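PDB 5FFN: enzyme subtilase SubTY from Bacillus sp. TY145 from Bacillus sp., which probably cleaves peptide bonds in proteins as a subtilisin-type serine endopeptidase. Local coordinates for residues S144-S148 / L149-A153. Numbering follows the deposited sequence.
Sequences SAKDS and LIASA
Leu149 offers its backbone N to the carboxylate of Asp147, at 2.8 Å from Asp147 OD1, but the N-H is bent to 123° and the bond is weak. Ile150 makes the straighter bond: its N lies 3.0 Å from the same Asp147 OD1, with the N-H at 170°, and reaches the oxygen from above the carboxylate plane. With CG anti to the backbone N (chi1 175°), Asp147 carries OD1 to these two N-H groups. Its other oxygen, OD2, is hydrogen-bonded to Ser114 OG, so both ends of the carboxylate are fixed. The Ile150 side chain crosses that of Asp147 at about a right angle, its CD1 3.9 Å from Asp147 OD2. On the side of helix 114-131, Leu149 touches Ser114 and Ala118, and Ile150 packs on Ile117. This is an N-cap: Asp147 closes the start of helix 148-159, which follows strand 134-142 and leads on to the parallel strand 163-167, a beta-alpha-beta crossover of the subtilase fold. The negative carboxylate beside the first turn would probably also suit the helix dipole. Were Asp147 an alanine, the first-turn N-H groups of Leu149 and Ile150 would probably lose their capping acceptor, and Ser114 OG its carboxylate mate. Ala151 N starts the helical bonding, donating to Asp147 O at 3.0 Å in the carbonyl plane. Ala151 CB meets Lys146 CE, near the end of the extended chain, at 4.1 Å; Lys146 NZ goes on to a salt bridge with Glu223. Ser152 N repeats the helical bond one residue on, 2.8 Å from Ser148 O, from above the carbonyl plane.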
ATOM      1  N   SER A 144     -12.567  -3.721   2.922  1.00 11.59           N
ATOM      2  CA  SER A 144     -12.752  -5.154   2.903  1.00 12.19           C
ATOM      3  C   SER A 144     -13.617  -5.599   1.733  1.00 12.92           C
ATOM      4  O   SER A 144     -13.294  -6.554   1.027  1.00 13.23           O
ATOM      5  CB  SER A 144     -13.386  -5.585   4.220  1.00 12.85           C
ATOM      6  OG  SER A 144     -13.535  -6.958   4.227  1.00 17.07           O
ATOM      7  N   ALA A 145     -14.725  -4.871   1.546  1.00 12.49           N
ATOM      8  CA  ALA A 145     -15.669  -5.149   0.472  1.00 11.45           C
ATOM      9  C   ALA A 145     -15.184  -4.490  -0.836  1.00 11.82           C
ATOM     10  O   ALA A 145     -14.582  -3.436  -0.832  1.00 11.72           O
ATOM     11  CB  ALA A 145     -17.022  -4.587   0.846  1.00 12.29           C
ATOM     12  N   LYS A 146     -15.524  -5.087  -1.971  1.00 11.45           N
ATOM     13  CA  LYS A 146     -15.295  -4.420  -3.247  1.00 11.29           C
ATOM     14  C   LYS A 146     -16.216  -3.188  -3.357  1.00  9.87           C
ATOM     15  O   LYS A 146     -17.434  -3.265  -3.088  1.00 10.98           O
ATOM     16  CB  LYS A 146     -15.546  -5.406  -4.380  1.00 10.87           C
ATOM     17  CG  LYS A 146     -15.492  -4.843  -5.759  1.00 12.97           C
ATOM     18  CD  LYS A 146     -15.632  -5.923  -6.842  1.00 13.50           C
ATOM     19  CE  LYS A 146     -15.562  -5.341  -8.203  1.00 17.00           C
ATOM     20  NZ  LYS A 146     -15.704  -6.411  -9.231  1.00 17.05           N
ATOM     21  N   ASP A 147     -15.616  -2.080  -3.756  1.00 10.65           N
ATOM     22  CA  ASP A 147     -16.278  -0.789  -4.068  1.00 10.45           C
ATOM     23  C   ASP A 147     -16.212  -0.655  -5.609  1.00 11.17           C
ATOM     24  O   ASP A 147     -15.139  -0.469  -6.193  1.00  8.94           O
ATOM     25  CB  ASP A 147     -15.548   0.364  -3.363  1.00 10.90           C
ATOM     26  CG  ASP A 147     -16.078   1.731  -3.716  1.00 11.23           C
ATOM     27  OD1 ASP A 147     -16.436   2.008  -4.895  1.00 11.44           O
ATOM     28  OD2 ASP A 147     -16.130   2.570  -2.809  1.00 10.64           O
ATOM     29  N   SER A 148     -17.372  -0.750  -6.252  1.00 10.34           N
ATOM     30  CA  SER A 148     -17.409  -0.693  -7.725  1.00 11.25           C
ATOM     31  C   SER A 148     -17.093   0.675  -8.350  1.00 11.36           C
ATOM     32  O   SER A 148     -16.737   0.736  -9.555  1.00 10.28           O
ATOM     33  CB  SER A 148     -18.715  -1.257  -8.254  1.00 11.80           C
ATOM     34  OG  SER A 148     -18.783  -2.669  -8.086  1.00 11.89           O
ATOM     35  N   LEU A 149     -17.283   1.760  -7.587  1.00  9.48           N
ATOM     36  CA  LEU A 149     -16.985   3.081  -8.090  1.00 10.50           C
ATOM     37  C   LEU A 149     -15.454   3.163  -8.247  1.00 10.12           C
ATOM     38  O   LEU A 149     -14.910   3.566  -9.261  1.00 10.69           O
ATOM     39  CB  LEU A 149     -17.472   4.176  -7.149  1.00 11.02           C
ATOM     40  CG  LEU A 149     -17.218   5.601  -7.674  1.00 13.05           C
ATOM     41  CD1 LEU A 149     -17.941   5.814  -9.044  1.00 14.68           C
ATOM     42  CD2 LEU A 149     -17.586   6.645  -6.651  1.00 14.17           C
ATOM     43  N   ILE A 150     -14.754   2.771  -7.210  1.00  9.22           N
ATOM     44  CA  ILE A 150     -13.291   2.698  -7.262  1.00  9.17           C
ATOM     45  C   ILE A 150     -12.847   1.711  -8.369  1.00  7.88           C
ATOM     46  O   ILE A 150     -11.879   2.000  -9.119  1.00  8.63           O
ATOM     47  CB  ILE A 150     -12.713   2.364  -5.870  1.00  8.77           C
ATOM     48  CG1 ILE A 150     -12.845   3.589  -4.979  1.00  9.32           C
ATOM     49  CG2 ILE A 150     -11.217   1.926  -5.949  1.00 11.62           C
ATOM     50  CD1 ILE A 150     -12.432   3.368  -3.539  1.00 10.63           C
ATOM     51  N   ALA A 151     -13.532   0.595  -8.483  1.00  8.65           N
ATOM     52  CA  ALA A 151     -13.186  -0.432  -9.481  1.00  9.24           C
ATOM     53  C   ALA A 151     -13.319   0.123 -10.895  1.00  9.64           C
ATOM     54  O   ALA A 151     -12.437  -0.097 -11.751  1.00  9.61           O
ATOM     55  CB  ALA A 151     -14.091  -1.674  -9.325  1.00  9.63           C
ATOM     56  N   SER A 152     -14.415   0.870 -11.138  1.00 10.41           N
ATOM     57  CA  SER A 152     -14.602   1.529 -12.427  1.00 11.26           C
ATOM     58  C   SER A 152     -13.421   2.463 -12.765  1.00 10.99           C
ATOM     59  O   SER A 152     -12.902   2.460 -13.920  1.00 10.98           O
ATOM     60  CB  SER A 152     -15.912   2.307 -12.436  1.00 10.67           C
ATOM     61  OG  SER A 152     -16.063   3.032 -13.652  1.00 13.20           O
ATOM     62  N   ALA A 153     -12.972   3.203 -11.759  1.00 11.27           N
ATOM     63  CA  ALA A 153     -11.843   4.157 -11.899  1.00 11.04           C
ATOM     64  C   ALA A 153     -10.544   3.409 -12.182  1.00 10.71           C
ATOM     65  O   ALA A 153      -9.761   3.785 -13.096  1.00 10.46           O
ATOM     66  CB  ALA A 153     -11.728   4.991 -10.681  1.00 11.71           C
TER